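Local structure of beta-galactosidase/beta-glucuronidase (Faecalibacterium prausnitzii L2-6, 6MVF) at residues 153-161 and 302-312. The protein binds flavin mononucleotide and is a family 2 glycoside hydrolase, a beta-glucuronidase that probably cleaves terminal glucuronic acid from beta-glucuronides. Sequence-based numbering, arbitrary orientation.
Sequences FTFYGGLYR and HQDKLYKGNAL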
loop_
_atom_site.group_PDB
_atom_site.type_symbol
_atom_site.label_atom_id
_atom_site.label_comp_id
_atom_site.label_asym_id
_atom_site.label_seq_id
_atom_site.Cartn_x
_atom_site.Cartn_y
_atom_site.Cartn_z
ATOM N N PHE A 153 3.885 31.729 -23.100
ATOM C CA PHE A 153 4.218 30.511 -22.370
ATOM C C PHE A 153 5.118 29.659 -23.242
ATOM O O PHE A 153 5.035 29.698 -24.475
ATOM C CB PHE A 153 2.979 29.695 -21.907
ATOM C CG PHE A 153 2.219 28.996 -23.014
ATOM C CD1 PHE A 153 1.226 29.657 -23.723
ATOM C CD2 PHE A 153 2.460 27.660 -23.309
ATOM C CE1 PHE A 153 0.500 29.010 -24.735
ATOM C CE2 PHE A 153 1.742 27.003 -24.320
ATOM C CZ PHE A 153 0.765 27.686 -25.039
ATOM N N THR A 154 5.977 28.898 -22.573
ATOM C CA THR A 154 6.987 28.082 -23.233
ATOM C C THR A 154 6.376 26.864 -23.941
ATOM O O THR A 154 5.481 26.193 -23.416
ATOM C CB THR A 154 8.017 27.651 -22.188
ATOM O OG1 THR A 154 8.533 28.821 -21.549
ATOM C CG2 THR A 154 9.159 26.871 -22.815
ATOM N N PHE A 155 6.877 26.588 -25.148
ATOM C CA PHE A 155 6.494 25.409 -25.926
ATOM C C PHE A 155 7.493 24.301 -25.629
ATOM O O PHE A 155 8.387 24.000 -26.422
ATOM C CB PHE A 155 6.478 25.702 -27.423
ATOM C CG PHE A 155 5.692 26.907 -27.814
ATOM C CD1 PHE A 155 4.725 27.448 -26.972
ATOM C CD2 PHE A 155 5.913 27.497 -29.036
ATOM C CE1 PHE A 155 4.009 28.571 -27.349
ATOM C CE2 PHE A 155 5.207 28.607 -29.411
ATOM C CZ PHE A 155 4.252 29.148 -28.573
ATOM N N TYR A 156 7.340 23.690 -24.463
ATOM C CA TYR A 156 8.227 22.607 -24.052
ATOM C C TYR A 156 8.211 21.488 -25.084
ATOM O O TYR A 156 7.146 20.965 -25.424
ATOM C CB TYR A 156 7.789 22.072 -22.692
ATOM C CG TYR A 156 7.722 23.088 -21.578
ATOM C CD1 TYR A 156 8.878 23.490 -20.898
ATOM C CD2 TYR A 156 6.496 23.625 -21.176
ATOM C CE1 TYR A 156 8.816 24.415 -19.865
ATOM C CE2 TYR A 156 6.424 24.550 -20.140
ATOM C CZ TYR A 156 7.585 24.930 -19.485
ATOM O OH TYR A 156 7.506 25.826 -18.457
ATOM N N GLY A 157 9.385 21.117 -25.592
ATOM C CA GLY A 157 9.462 20.083 -26.603
ATOM C C GLY A 157 9.572 18.698 -25.992
ATOM O O GLY A 157 10.057 18.528 -24.879
ATOM N N GLY A 158 9.098 17.704 -26.731
ATOM C CA GLY A 158 9.362 16.331 -26.363
ATOM C C GLY A 158 8.152 15.481 -26.042
ATOM O O GLY A 158 7.009 15.834 -26.354
ATOM N N LEU A 159 8.420 14.332 -25.421
ATOM C CA LEU A 159 7.403 13.335 -25.093
ATOM C C LEU A 159 7.030 13.496 -23.619
ATOM O O LEU A 159 7.430 12.714 -22.756
ATOM C CB LEU A 159 7.935 11.938 -25.392
ATOM C CG LEU A 159 8.187 11.558 -26.838
ATOM C CD1 LEU A 159 8.816 10.180 -26.880
ATOM C CD2 LEU A 159 6.864 11.590 -27.600
ATOM N N TYR A 160 6.256 14.533 -23.323
ATOM C CA TYR A 160 6.132 14.977 -21.939
ATOM C C TYR A 160 4.990 14.279 -21.185
ATOM O O TYR A 160 4.707 14.644 -20.038
ATOM C CB TYR A 160 5.988 16.504 -21.894
ATOM C CG TYR A 160 4.737 17.001 -22.547
ATOM C CD1 TYR A 160 4.695 17.278 -23.906
ATOM C CD2 TYR A 160 3.574 17.177 -21.798
ATOM C CE1 TYR A 160 3.514 17.733 -24.501
ATOM C CE2 TYR A 160 2.404 17.625 -22.369
ATOM C CZ TYR A 160 2.367 17.907 -23.715
ATOM O OH TYR A 160 1.173 18.352 -24.264
ATOM N N ARG A 161 4.351 13.272 -21.803
ATOM C CA ARG A 161 3.294 12.490 -21.171
ATOM C C ARG A 161 3.528 10.986 -21.204
ATOM O O ARG A 161 2.759 10.250 -20.569
ATOM C CB ARG A 161 1.931 12.769 -21.829
ATOM C CG ARG A 161 1.382 14.165 -21.572
ATOM C CD ARG A 161 -0.052 14.330 -22.079
ATOM N NE ARG A 161 -0.451 15.712 -21.890
ATOM C CZ ARG A 161 -1.320 16.376 -22.645
ATOM N NH1 ARG A 161 -1.924 15.782 -23.669
ATOM N NH2 ARG A 161 -1.570 17.654 -22.373
ATOM N N HIS A 302 -2.007 26.325 -16.020
ATOM C CA HIS A 302 -1.068 25.820 -17.016
ATOM C C HIS A 302 -0.498 24.469 -16.552
ATOM O O HIS A 302 -0.683 24.066 -15.399
ATOM C CB HIS A 302 0.036 26.846 -17.256
ATOM C CG HIS A 302 -0.188 27.709 -18.454
ATOM N ND1 HIS A 302 -0.366 27.191 -19.717
ATOM C CD2 HIS A 302 -0.239 29.055 -18.586
ATOM C CE1 HIS A 302 -0.538 28.181 -20.576
ATOM N NE2 HIS A 302 -0.455 29.324 -19.917
ATOM N N GLN A 303 0.197 23.751 -17.459
ATOM C CA GLN A 303 0.572 22.359 -17.186
ATOM C C GLN A 303 2.067 22.156 -16.854
ATOM O O GLN A 303 2.639 21.099 -17.133
ATOM C CB GLN A 303 0.149 21.465 -18.351
ATOM C CG GLN A 303 0.992 21.575 -19.587
ATOM C CD GLN A 303 0.543 20.620 -20.691
ATOM O OE1 GLN A 303 -0.234 19.701 -20.455
ATOM N NE2 GLN A 303 1.042 20.842 -21.907
ATOM N N ASP A 304 2.708 23.116 -16.199
ATOM C CA ASP A 304 4.130 23.003 -15.931
ATOM C C ASP A 304 4.393 23.109 -14.432
ATOM O O ASP A 304 3.512 23.467 -13.650
ATOM C CB ASP A 304 4.934 24.057 -16.724
ATOM C CG ASP A 304 4.553 25.516 -16.383
ATOM O OD1 ASP A 304 3.588 25.762 -15.624
ATOM O OD2 ASP A 304 5.241 26.428 -16.890
ATOM N N LYS A 305 5.623 22.776 -14.031
ATOM C CA LYS A 305 6.012 22.804 -12.623
ATOM C C LYS A 305 7.511 23.044 -12.539
ATOM O O LYS A 305 8.246 22.685 -13.461
ATOM C CB LYS A 305 5.638 21.499 -11.928
ATOM C CG LYS A 305 5.503 21.579 -10.436
ATOM C CD LYS A 305 4.918 20.254 -9.909
ATOM C CE LYS A 305 4.868 20.236 -8.402
ATOM N NZ LYS A 305 4.093 19.085 -7.865
ATOM N N LEU A 306 7.957 23.643 -11.424
ATOM C CA LEU A 306 9.329 24.125 -11.264
ATOM C C LEU A 306 10.392 23.118 -11.695
ATOM O O LEU A 306 10.582 22.089 -11.041
ATOM C CB LEU A 306 9.601 24.538 -9.818
ATOM C CG LEU A 306 10.976 25.204 -9.612
ATOM C CD1 LEU A 306 11.050 26.522 -10.346
ATOM C CD2 LEU A 306 11.292 25.427 -8.147
ATOM N N TYR A 307 11.088 23.440 -12.795
ATOM C CA TYR A 307 12.183 22.675 -13.407
ATOM C C TYR A 307 11.780 21.263 -13.801
ATOM O O TYR A 307 12.634 20.395 -13.973
ATOM C CB TYR A 307 13.434 22.664 -12.517
ATOM C CG TYR A 307 13.883 24.071 -12.211
ATOM C CD1 TYR A 307 13.990 25.013 -13.224
ATOM C CD2 TYR A 307 14.134 24.477 -10.903
ATOM C CE1 TYR A 307 14.367 26.308 -12.951
ATOM C CE2 TYR A 307 14.519 25.759 -10.616
ATOM C CZ TYR A 307 14.629 26.683 -11.643
ATOM O OH TYR A 307 15.009 27.988 -11.358
ATOM N N LYS A 308 10.496 21.021 -14.001
ATOM C CA LYS A 308 10.030 19.815 -14.664
ATOM C C LYS A 308 9.522 20.094 -16.065
ATOM O O LYS A 308 9.106 19.147 -16.753
ATOM C CB LYS A 308 8.894 19.153 -13.876
ATOM C CG LYS A 308 9.274 18.393 -12.668
ATOM C CD LYS A 308 7.997 17.913 -12.036
ATOM C CE LYS A 308 8.279 17.012 -10.863
ATOM N NZ LYS A 308 7.236 15.947 -10.777
ATOM N N GLY A 309 9.500 21.362 -16.487
ATOM C CA GLY A 309 8.800 21.718 -17.713
ATOM C C GLY A 309 7.338 21.355 -17.593
ATOM O O GLY A 309 6.720 21.531 -16.536
ATOM N N ASN A 310 6.782 20.799 -18.672
ATOM C CA ASN A 310 5.434 20.245 -18.665
ATOM C C ASN A 310 5.419 18.717 -18.470
ATOM O O ASN A 310 4.401 18.060 -18.749
ATOM C CB ASN A 310 4.706 20.633 -19.952
ATOM C CG ASN A 310 5.447 20.187 -21.194
ATOM O OD1 ASN A 310 6.494 19.541 -21.110
ATOM N ND2 ASN A 310 4.896 20.518 -22.362
ATOM N N ALA A 311 6.521 18.139 -17.987
ATOM C CA ALA A 311 6.621 16.685 -17.854
ATOM C C ALA A 311 6.208 16.272 -16.431
ATOM O O ALA A 311 7.009 15.915 -15.564
ATOM C CB ALA A 311 8.021 16.219 -18.239
ATOM N N LEU A 312 4.897 16.324 -16.210
ATOM C CA LEU A 312 4.304 16.147 -14.895
ATOM C C LEU A 312 3.840 14.709 -14.700
ATOM O O LEU A 312 3.491 14.006 -15.650
ATOM C CB LEU A 312 3.124 17.105 -14.701
ATOM C CG LEU A 312 3.400 18.496 -14.091
ATOM C CD1 LEU A 312 4.478 19.317 -14.808
ATOM C CD2 LEU A 312 2.122 19.302 -14.008
HETATM O O HOH W 1 2.545 15.065 -18.178
HETATM O O HOH W 2 0.259 16.960 -19.189
#
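Tyr156 and Asp304 make a direct polar link: the phenol OH donates to Asp304 OD2 at 2.8 Å, reaching its anti lone pair with ring and carboxylate planes 63° apart. Gly539 N also donates to OD2, so this carboxylate oxygen is gripped twice. A second polar cluster centres on Gln303. Arg161 NH2 donates to Gln303 OE1 at 3.1 Å, in the carbonyl plane and at the guanidinium edge, while water 2 bridges Arg161 NE and the same oxygen; NH2 also bonds Gln338 O. On the other branch of the amide, Gln303 NE2 makes a weak bond to Tyr160 OH, 3.4 Å long; that hydroxyl also bonds Gly115 O. Water 1 ties the backbones, donating to Tyr160 O and Leu312 O.

With CG beside the backbone N (chi1 -57°), the Tyr156 ring lies over the type II' turn from Lys308 to Ala311, and Gly309 CA makes a CH-pi contact 3.8 Å from the ring centroid. Thr154 CG2 sits near the rim of the opposite face. The Asn310 amide is wedged between the two tyrosines and stacks on Tyr160, planes 19° apart, with ND2 over the ring centre; its OD1 meets CB of both. A leucine in place of Tyr156 would probably leave Asp304 OD2 without its phenol donor and Gly309 without its aromatic cover. Farther along, His302 CE1 comes 3.8 Å from Phe153 CG, over one face of the Phe153 ring, the planes oblique.

The contact is a buried domain interface, away from the flavin. The loop between strands 131-139 and 163-168 of the sugar-binding domain meets the loop joining strand 292-300, first strand of the TIM barrel, to helix 314-327, with Phe538 of strand 538-540 against Phe153 and Asp304.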